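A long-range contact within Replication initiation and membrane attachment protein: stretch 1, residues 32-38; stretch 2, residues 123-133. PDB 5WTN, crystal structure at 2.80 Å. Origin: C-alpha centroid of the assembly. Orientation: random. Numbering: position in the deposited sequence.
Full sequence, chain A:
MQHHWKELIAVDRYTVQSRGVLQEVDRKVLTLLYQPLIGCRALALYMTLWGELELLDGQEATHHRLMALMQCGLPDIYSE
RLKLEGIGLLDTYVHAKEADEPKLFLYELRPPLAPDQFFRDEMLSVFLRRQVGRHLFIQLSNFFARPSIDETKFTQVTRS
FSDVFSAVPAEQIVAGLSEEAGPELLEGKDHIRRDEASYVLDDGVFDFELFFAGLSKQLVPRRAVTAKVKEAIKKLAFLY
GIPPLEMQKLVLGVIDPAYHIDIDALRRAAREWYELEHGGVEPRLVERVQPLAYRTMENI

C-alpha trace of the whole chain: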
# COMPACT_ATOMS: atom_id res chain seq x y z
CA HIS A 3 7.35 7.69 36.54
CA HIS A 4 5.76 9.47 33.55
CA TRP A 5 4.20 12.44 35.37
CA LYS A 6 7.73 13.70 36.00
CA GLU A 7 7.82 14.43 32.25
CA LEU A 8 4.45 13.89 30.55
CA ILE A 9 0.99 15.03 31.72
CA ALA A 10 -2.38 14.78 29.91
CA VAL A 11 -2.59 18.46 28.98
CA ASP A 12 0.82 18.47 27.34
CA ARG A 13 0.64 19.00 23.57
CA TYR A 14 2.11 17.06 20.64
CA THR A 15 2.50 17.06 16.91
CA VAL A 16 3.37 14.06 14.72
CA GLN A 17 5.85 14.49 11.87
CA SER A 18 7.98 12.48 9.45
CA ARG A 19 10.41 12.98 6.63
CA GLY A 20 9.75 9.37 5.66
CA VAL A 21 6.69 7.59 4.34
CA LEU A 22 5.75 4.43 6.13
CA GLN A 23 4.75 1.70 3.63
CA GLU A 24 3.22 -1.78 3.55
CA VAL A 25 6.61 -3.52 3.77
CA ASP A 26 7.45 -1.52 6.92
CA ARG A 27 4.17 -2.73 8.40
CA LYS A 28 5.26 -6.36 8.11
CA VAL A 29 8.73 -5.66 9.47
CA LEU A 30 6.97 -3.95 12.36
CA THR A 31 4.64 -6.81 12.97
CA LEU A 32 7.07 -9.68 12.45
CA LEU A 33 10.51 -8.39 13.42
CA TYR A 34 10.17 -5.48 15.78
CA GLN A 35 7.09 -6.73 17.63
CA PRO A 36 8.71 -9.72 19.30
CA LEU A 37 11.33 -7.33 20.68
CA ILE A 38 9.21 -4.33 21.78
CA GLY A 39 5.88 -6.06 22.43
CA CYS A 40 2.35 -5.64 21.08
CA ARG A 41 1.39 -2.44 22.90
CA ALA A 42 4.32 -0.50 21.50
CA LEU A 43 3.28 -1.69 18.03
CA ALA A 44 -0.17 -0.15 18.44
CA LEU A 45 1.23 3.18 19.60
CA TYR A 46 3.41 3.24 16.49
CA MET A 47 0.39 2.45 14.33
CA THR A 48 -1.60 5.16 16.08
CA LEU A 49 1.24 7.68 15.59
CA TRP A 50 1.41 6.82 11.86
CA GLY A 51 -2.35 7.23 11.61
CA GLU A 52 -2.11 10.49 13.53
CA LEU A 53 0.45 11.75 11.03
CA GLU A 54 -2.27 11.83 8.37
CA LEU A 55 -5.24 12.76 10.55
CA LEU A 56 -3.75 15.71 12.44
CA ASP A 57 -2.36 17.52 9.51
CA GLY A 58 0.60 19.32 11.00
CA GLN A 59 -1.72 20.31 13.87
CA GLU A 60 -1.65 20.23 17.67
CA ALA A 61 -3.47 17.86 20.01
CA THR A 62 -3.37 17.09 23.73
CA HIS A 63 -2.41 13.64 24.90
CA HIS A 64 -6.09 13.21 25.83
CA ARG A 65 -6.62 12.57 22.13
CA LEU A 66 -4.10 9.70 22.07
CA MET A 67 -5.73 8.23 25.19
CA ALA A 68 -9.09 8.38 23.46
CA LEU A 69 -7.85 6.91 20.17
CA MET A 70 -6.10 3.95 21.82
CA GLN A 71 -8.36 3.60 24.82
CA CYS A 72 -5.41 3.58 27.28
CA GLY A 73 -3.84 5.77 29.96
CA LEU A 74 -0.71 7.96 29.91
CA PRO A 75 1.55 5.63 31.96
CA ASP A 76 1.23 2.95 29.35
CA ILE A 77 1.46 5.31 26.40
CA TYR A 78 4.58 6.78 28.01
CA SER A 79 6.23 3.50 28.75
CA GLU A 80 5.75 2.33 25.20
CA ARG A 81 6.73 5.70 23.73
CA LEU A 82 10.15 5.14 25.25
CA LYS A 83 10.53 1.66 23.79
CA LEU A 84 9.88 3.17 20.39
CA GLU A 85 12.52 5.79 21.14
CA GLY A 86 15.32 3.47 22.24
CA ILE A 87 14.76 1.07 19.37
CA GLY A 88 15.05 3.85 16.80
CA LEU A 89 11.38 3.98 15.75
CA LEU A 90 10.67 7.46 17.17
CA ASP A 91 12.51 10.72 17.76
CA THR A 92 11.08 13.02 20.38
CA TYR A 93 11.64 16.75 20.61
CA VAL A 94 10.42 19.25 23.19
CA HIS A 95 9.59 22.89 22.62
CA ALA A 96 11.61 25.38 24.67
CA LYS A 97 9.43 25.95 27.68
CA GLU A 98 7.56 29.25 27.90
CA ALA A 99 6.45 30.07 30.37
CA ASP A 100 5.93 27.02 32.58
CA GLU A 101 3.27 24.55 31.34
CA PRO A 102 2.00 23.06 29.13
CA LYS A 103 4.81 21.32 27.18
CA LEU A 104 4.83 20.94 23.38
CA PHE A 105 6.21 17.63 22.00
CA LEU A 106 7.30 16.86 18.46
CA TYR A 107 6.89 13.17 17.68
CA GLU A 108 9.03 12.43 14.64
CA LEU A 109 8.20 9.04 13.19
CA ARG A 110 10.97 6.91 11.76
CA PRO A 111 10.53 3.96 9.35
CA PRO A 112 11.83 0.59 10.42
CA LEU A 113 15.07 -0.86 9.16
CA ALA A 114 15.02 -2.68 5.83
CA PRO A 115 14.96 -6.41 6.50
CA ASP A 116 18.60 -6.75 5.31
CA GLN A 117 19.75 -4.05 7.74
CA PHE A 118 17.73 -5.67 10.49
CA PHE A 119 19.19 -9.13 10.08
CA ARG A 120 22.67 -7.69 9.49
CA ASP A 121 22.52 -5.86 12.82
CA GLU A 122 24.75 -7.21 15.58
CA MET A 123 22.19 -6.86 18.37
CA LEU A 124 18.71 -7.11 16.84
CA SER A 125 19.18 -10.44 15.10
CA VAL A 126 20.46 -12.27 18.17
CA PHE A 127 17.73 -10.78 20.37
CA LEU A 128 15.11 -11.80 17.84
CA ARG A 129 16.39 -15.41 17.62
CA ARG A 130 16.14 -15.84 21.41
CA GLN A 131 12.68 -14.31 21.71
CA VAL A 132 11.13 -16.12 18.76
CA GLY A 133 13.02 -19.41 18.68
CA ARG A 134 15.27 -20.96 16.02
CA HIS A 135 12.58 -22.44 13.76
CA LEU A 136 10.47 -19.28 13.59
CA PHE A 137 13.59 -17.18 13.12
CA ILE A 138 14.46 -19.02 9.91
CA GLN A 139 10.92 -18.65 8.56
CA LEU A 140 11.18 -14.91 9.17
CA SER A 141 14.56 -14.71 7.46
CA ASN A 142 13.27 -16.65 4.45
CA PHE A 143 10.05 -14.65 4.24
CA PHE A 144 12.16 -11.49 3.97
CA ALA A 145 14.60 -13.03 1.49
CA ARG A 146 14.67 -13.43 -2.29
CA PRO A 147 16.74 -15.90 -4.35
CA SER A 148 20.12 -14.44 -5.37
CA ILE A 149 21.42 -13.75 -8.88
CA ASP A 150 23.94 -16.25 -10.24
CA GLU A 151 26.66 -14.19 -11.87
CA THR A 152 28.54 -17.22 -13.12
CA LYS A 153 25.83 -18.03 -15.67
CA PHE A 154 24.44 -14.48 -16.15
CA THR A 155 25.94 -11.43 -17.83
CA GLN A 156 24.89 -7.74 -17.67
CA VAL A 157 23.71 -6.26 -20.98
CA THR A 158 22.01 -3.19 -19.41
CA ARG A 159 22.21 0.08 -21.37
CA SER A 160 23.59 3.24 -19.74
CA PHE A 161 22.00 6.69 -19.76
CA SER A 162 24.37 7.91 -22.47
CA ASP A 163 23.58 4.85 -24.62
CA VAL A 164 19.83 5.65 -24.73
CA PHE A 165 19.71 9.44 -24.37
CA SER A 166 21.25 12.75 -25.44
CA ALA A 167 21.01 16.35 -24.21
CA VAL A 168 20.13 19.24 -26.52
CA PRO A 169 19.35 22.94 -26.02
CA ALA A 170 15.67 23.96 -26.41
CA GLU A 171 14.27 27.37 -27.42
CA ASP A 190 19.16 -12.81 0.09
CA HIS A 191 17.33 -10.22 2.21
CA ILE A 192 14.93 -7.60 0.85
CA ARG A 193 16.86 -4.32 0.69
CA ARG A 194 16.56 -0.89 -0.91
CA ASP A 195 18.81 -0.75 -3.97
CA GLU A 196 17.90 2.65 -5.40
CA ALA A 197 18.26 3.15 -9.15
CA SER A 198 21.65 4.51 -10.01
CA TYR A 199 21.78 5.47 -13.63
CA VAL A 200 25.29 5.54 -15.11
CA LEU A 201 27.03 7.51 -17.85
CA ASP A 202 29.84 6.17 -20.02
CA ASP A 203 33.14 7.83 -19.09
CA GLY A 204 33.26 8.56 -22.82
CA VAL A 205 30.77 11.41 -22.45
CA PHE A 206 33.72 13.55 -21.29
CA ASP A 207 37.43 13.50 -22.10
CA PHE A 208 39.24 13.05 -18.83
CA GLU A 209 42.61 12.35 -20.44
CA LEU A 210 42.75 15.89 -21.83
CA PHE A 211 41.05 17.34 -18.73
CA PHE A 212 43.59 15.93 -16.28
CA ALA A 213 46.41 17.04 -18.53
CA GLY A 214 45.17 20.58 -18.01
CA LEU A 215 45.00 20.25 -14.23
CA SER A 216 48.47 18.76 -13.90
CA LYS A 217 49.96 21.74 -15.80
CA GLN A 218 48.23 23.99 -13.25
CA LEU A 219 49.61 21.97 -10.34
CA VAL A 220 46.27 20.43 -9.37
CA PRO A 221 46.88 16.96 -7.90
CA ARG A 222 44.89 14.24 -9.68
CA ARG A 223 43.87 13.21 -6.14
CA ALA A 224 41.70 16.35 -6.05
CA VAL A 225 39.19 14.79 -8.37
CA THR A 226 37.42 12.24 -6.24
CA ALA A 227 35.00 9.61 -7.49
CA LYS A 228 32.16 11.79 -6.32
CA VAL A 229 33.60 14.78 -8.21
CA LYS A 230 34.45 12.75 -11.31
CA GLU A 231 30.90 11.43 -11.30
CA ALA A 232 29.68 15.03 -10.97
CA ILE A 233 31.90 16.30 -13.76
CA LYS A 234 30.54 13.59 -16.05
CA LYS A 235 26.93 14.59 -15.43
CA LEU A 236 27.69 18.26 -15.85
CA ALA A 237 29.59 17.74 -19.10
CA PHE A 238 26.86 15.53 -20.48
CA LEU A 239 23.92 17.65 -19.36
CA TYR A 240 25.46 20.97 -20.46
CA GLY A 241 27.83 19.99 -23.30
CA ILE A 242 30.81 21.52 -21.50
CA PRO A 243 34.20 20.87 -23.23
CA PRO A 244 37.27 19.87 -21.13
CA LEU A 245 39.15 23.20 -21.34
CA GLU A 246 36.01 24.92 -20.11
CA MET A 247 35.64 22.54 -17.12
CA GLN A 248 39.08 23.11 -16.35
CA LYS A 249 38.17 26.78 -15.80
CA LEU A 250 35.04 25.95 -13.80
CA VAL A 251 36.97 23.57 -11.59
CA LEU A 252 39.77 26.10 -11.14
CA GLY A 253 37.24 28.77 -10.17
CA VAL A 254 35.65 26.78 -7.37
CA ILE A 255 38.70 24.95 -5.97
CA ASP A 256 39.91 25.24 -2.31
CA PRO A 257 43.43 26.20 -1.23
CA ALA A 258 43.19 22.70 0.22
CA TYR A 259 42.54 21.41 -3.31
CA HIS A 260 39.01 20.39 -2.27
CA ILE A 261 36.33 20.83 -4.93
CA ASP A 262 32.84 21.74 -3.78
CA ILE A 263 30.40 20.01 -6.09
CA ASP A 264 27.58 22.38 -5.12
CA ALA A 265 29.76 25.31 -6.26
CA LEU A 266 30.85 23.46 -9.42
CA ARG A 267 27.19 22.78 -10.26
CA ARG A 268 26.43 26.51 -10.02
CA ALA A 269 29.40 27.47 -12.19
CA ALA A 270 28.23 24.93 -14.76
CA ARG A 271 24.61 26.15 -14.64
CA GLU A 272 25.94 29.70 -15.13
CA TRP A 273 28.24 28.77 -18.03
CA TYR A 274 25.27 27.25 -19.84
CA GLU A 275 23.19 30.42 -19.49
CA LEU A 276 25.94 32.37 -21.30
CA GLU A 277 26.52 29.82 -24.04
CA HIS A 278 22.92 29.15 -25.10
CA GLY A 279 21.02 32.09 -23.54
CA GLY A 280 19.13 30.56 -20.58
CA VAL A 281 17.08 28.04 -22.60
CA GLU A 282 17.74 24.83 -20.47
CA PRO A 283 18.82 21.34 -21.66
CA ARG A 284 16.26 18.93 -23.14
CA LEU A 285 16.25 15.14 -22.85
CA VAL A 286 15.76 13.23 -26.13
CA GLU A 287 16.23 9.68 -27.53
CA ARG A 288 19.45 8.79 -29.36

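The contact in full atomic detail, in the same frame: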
# COMPACT_ATOMS: atom_id res chain seq x y z
N LEU A 32 6.34 -8.42 12.32
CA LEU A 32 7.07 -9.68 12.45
C LEU A 32 8.47 -9.64 13.02
O LEU A 32 9.01 -10.66 13.42
CB LEU A 32 7.10 -10.40 11.11
CG LEU A 32 5.74 -10.50 10.43
CD1 LEU A 32 5.92 -11.21 9.12
CD2 LEU A 32 4.77 -11.25 11.32
N LEU A 33 9.08 -8.46 13.10
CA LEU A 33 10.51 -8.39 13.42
C LEU A 33 10.71 -7.56 14.68
O LEU A 33 11.38 -7.96 15.63
CB LEU A 33 11.35 -7.87 12.25
CG LEU A 33 11.46 -8.74 11.00
CD1 LEU A 33 12.41 -8.09 10.02
CD2 LEU A 33 11.90 -10.15 11.34
N TYR A 34 10.19 -6.34 14.63
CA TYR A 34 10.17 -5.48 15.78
C TYR A 34 9.25 -5.91 16.90
O TYR A 34 9.59 -5.74 18.06
CB TYR A 34 9.82 -4.08 15.35
CG TYR A 34 10.97 -3.36 14.74
CD1 TYR A 34 11.34 -3.59 13.44
CD2 TYR A 34 11.68 -2.41 15.46
CE1 TYR A 34 12.40 -2.90 12.87
CE2 TYR A 34 12.72 -1.71 14.90
CZ TYR A 34 13.08 -1.97 13.60
OH TYR A 34 14.12 -1.29 13.05
N GLN A 35 8.07 -6.44 16.58
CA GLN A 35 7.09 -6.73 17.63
C GLN A 35 7.56 -7.72 18.66
O GLN A 35 7.36 -7.48 19.83
CB GLN A 35 5.75 -7.16 17.07
CG GLN A 35 4.61 -7.02 18.07
CD GLN A 35 3.32 -7.67 17.58
OE1 GLN A 35 2.32 -7.76 18.30
NE2 GLN A 35 3.34 -8.11 16.34
N PRO A 36 8.19 -8.83 18.25
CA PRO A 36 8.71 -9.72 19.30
C PRO A 36 9.68 -9.02 20.27
O PRO A 36 9.74 -9.39 21.44
CB PRO A 36 9.43 -10.80 18.52
CG PRO A 36 8.65 -10.89 17.25
CD PRO A 36 8.28 -9.47 16.92
N LEU A 37 10.42 -8.03 19.80
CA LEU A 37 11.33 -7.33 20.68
C LEU A 37 10.62 -6.30 21.58
O LEU A 37 10.87 -6.27 22.79
CB LEU A 37 12.47 -6.71 19.89
CG LEU A 37 13.38 -7.69 19.12
CD1 LEU A 37 14.67 -7.01 18.66
CD2 LEU A 37 13.70 -8.93 19.93
N ILE A 38 9.77 -5.45 21.01
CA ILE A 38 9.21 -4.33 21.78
C ILE A 38 7.83 -4.58 22.40
O ILE A 38 7.36 -3.82 23.29
CB ILE A 38 9.14 -3.06 20.92
CG1 ILE A 38 8.11 -3.21 19.81
CG2 ILE A 38 10.51 -2.74 20.34
CD1 ILE A 38 7.90 -1.93 19.01
N MET A 123 23.07 -6.62 17.24
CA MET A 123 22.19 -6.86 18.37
C MET A 123 20.79 -7.41 18.05
O MET A 123 20.36 -8.38 18.66
CB MET A 123 22.13 -5.59 19.25
CG MET A 123 23.06 -5.68 20.42
SD MET A 123 23.23 -4.16 21.29
CE MET A 123 21.62 -3.44 21.10
N LEU A 124 20.12 -6.83 17.07
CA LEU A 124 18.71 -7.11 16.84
C LEU A 124 18.46 -8.54 16.42
O LEU A 124 17.53 -9.16 16.90
CB LEU A 124 18.13 -6.14 15.80
CG LEU A 124 18.14 -4.70 16.29
CD1 LEU A 124 17.62 -3.72 15.24
CD2 LEU A 124 17.32 -4.62 17.56
N SER A 125 19.30 -9.06 15.53
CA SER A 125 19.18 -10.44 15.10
C SER A 125 19.33 -11.41 16.26
O SER A 125 18.50 -12.30 16.41
CB SER A 125 20.23 -10.73 14.04
OG SER A 125 21.48 -10.23 14.48
N VAL A 126 20.35 -11.27 17.11
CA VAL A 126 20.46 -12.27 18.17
C VAL A 126 19.33 -12.16 19.21
O VAL A 126 18.77 -13.18 19.61
CB VAL A 126 21.92 -12.51 18.76
CG1 VAL A 126 22.99 -11.81 17.95
CG2 VAL A 126 22.01 -12.20 20.24
N PHE A 127 18.96 -10.95 19.59
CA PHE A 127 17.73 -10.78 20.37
C PHE A 127 16.52 -11.46 19.75
O PHE A 127 15.80 -12.18 20.43
CB PHE A 127 17.42 -9.32 20.57
CG PHE A 127 18.30 -8.64 21.55
CD1 PHE A 127 18.67 -9.27 22.72
CD2 PHE A 127 18.79 -7.37 21.29
CE1 PHE A 127 19.49 -8.64 23.63
CE2 PHE A 127 19.62 -6.74 22.19
CZ PHE A 127 19.96 -7.37 23.35
N LEU A 128 16.29 -11.24 18.47
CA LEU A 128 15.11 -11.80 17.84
C LEU A 128 15.11 -13.34 17.86
O LEU A 128 14.07 -13.96 18.14
CB LEU A 128 14.92 -11.26 16.42
CG LEU A 128 13.63 -11.77 15.78
CD1 LEU A 128 12.41 -11.20 16.45
CD2 LEU A 128 13.59 -11.50 14.32
N ARG A 129 16.26 -13.95 17.58
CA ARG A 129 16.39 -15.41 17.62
C ARG A 129 15.93 -15.98 18.96
O ARG A 129 15.12 -16.90 19.00
CB ARG A 129 17.84 -15.84 17.35
CG ARG A 129 18.01 -17.26 16.81
CD ARG A 129 19.46 -17.59 16.53
NE ARG A 129 20.11 -16.57 15.71
CZ ARG A 129 21.27 -15.96 16.01
NH1 ARG A 129 21.93 -16.29 17.13
NH2 ARG A 129 21.78 -15.02 15.20
N ARG A 130 16.44 -15.40 20.05
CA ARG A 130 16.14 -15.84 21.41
C ARG A 130 14.67 -15.73 21.73
O ARG A 130 14.10 -16.60 22.35
CB ARG A 130 16.95 -15.03 22.44
CG ARG A 130 16.41 -15.09 23.88
CD ARG A 130 16.48 -16.50 24.47
NE ARG A 130 15.67 -16.66 25.68
CZ ARG A 130 15.57 -17.80 26.36
NH1 ARG A 130 16.24 -18.87 25.94
NH2 ARG A 130 14.82 -17.87 27.45
N GLN A 131 14.06 -14.62 21.32
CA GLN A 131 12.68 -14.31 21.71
C GLN A 131 11.63 -15.01 20.86
O GLN A 131 10.46 -15.11 21.25
CB GLN A 131 12.45 -12.80 21.70
CG GLN A 131 10.98 -12.40 21.67
CD GLN A 131 10.34 -12.42 23.04
OE1 GLN A 131 9.14 -12.64 23.18
NE2 GLN A 131 11.15 -12.19 24.07
N VAL A 132 12.04 -15.49 19.69
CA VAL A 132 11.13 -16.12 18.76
C VAL A 132 11.42 -17.60 18.52
O VAL A 132 10.56 -18.35 18.03
CB VAL A 132 11.19 -15.33 17.44
CG1 VAL A 132 11.63 -16.18 16.26
CG2 VAL A 132 9.87 -14.61 17.19
N GLY A 133 12.60 -18.04 18.93
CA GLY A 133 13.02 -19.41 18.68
C GLY A 133 13.62 -19.68 17.31
O GLY A 133 13.25 -19.03 16.33

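Leu 37 is the centre of this contact and gives up more surface to the other helix than any other residue. The two helices cross here at 73°, their axes 9.4 Å apart at closest approach, and no hydrogen bond links them; the contact rests on shape and apolar packing. The CA-to-CB bond of Leu 37 points sideways, but an m,t rotamer carries the end of the side chain closer, so that the isobutyl fork meets two successive turns of the second helix. CD1 of Leu 37 lies 3.7 Å from CD2 of Leu 124, while CD2 of Leu 37 sits 3.8 Å from CB of Phe 127 and 3.8 Å from the backbone N of Leu 128. The N of Leu 128 already donates to the O of Leu 124 within its own helix (2.9 Å), so a methyl can rest over it without stranding a donor. Phe 127 offers little more than the base of its side chain, for its end leads away.

Leu 128 is the reciprocal piece. Its CA-to-CB bond points sideways, and its t,p rotamer brings the end of the side chain nearer, between Leu 33 and Pro 36: CD2 of Leu 128 is 3.7 Å from CD2 of Leu 33, and CD1 of Leu 128 is 3.7 Å from CB of Pro 36. The same CD1 of Leu 128 comes within 3.5 Å of the carbonyl O of Leu 33. The helix is kinked here: the N of Leu 37 makes a weak bond to the O of Tyr 34 (3.0 Å), not one to the O of Leu 33.

Farther out, the CA-to-CB bond of Pro 36 points toward the second helix, and the CG of Pro 36 packs 3.9 Å from CG2 of Val 132. At the partly exposed edge, the CG of Gln 131 lies 3.3 Å from the O of Pro 36 and 3.9 Å from the CB of Pro 36; these are packing contacts.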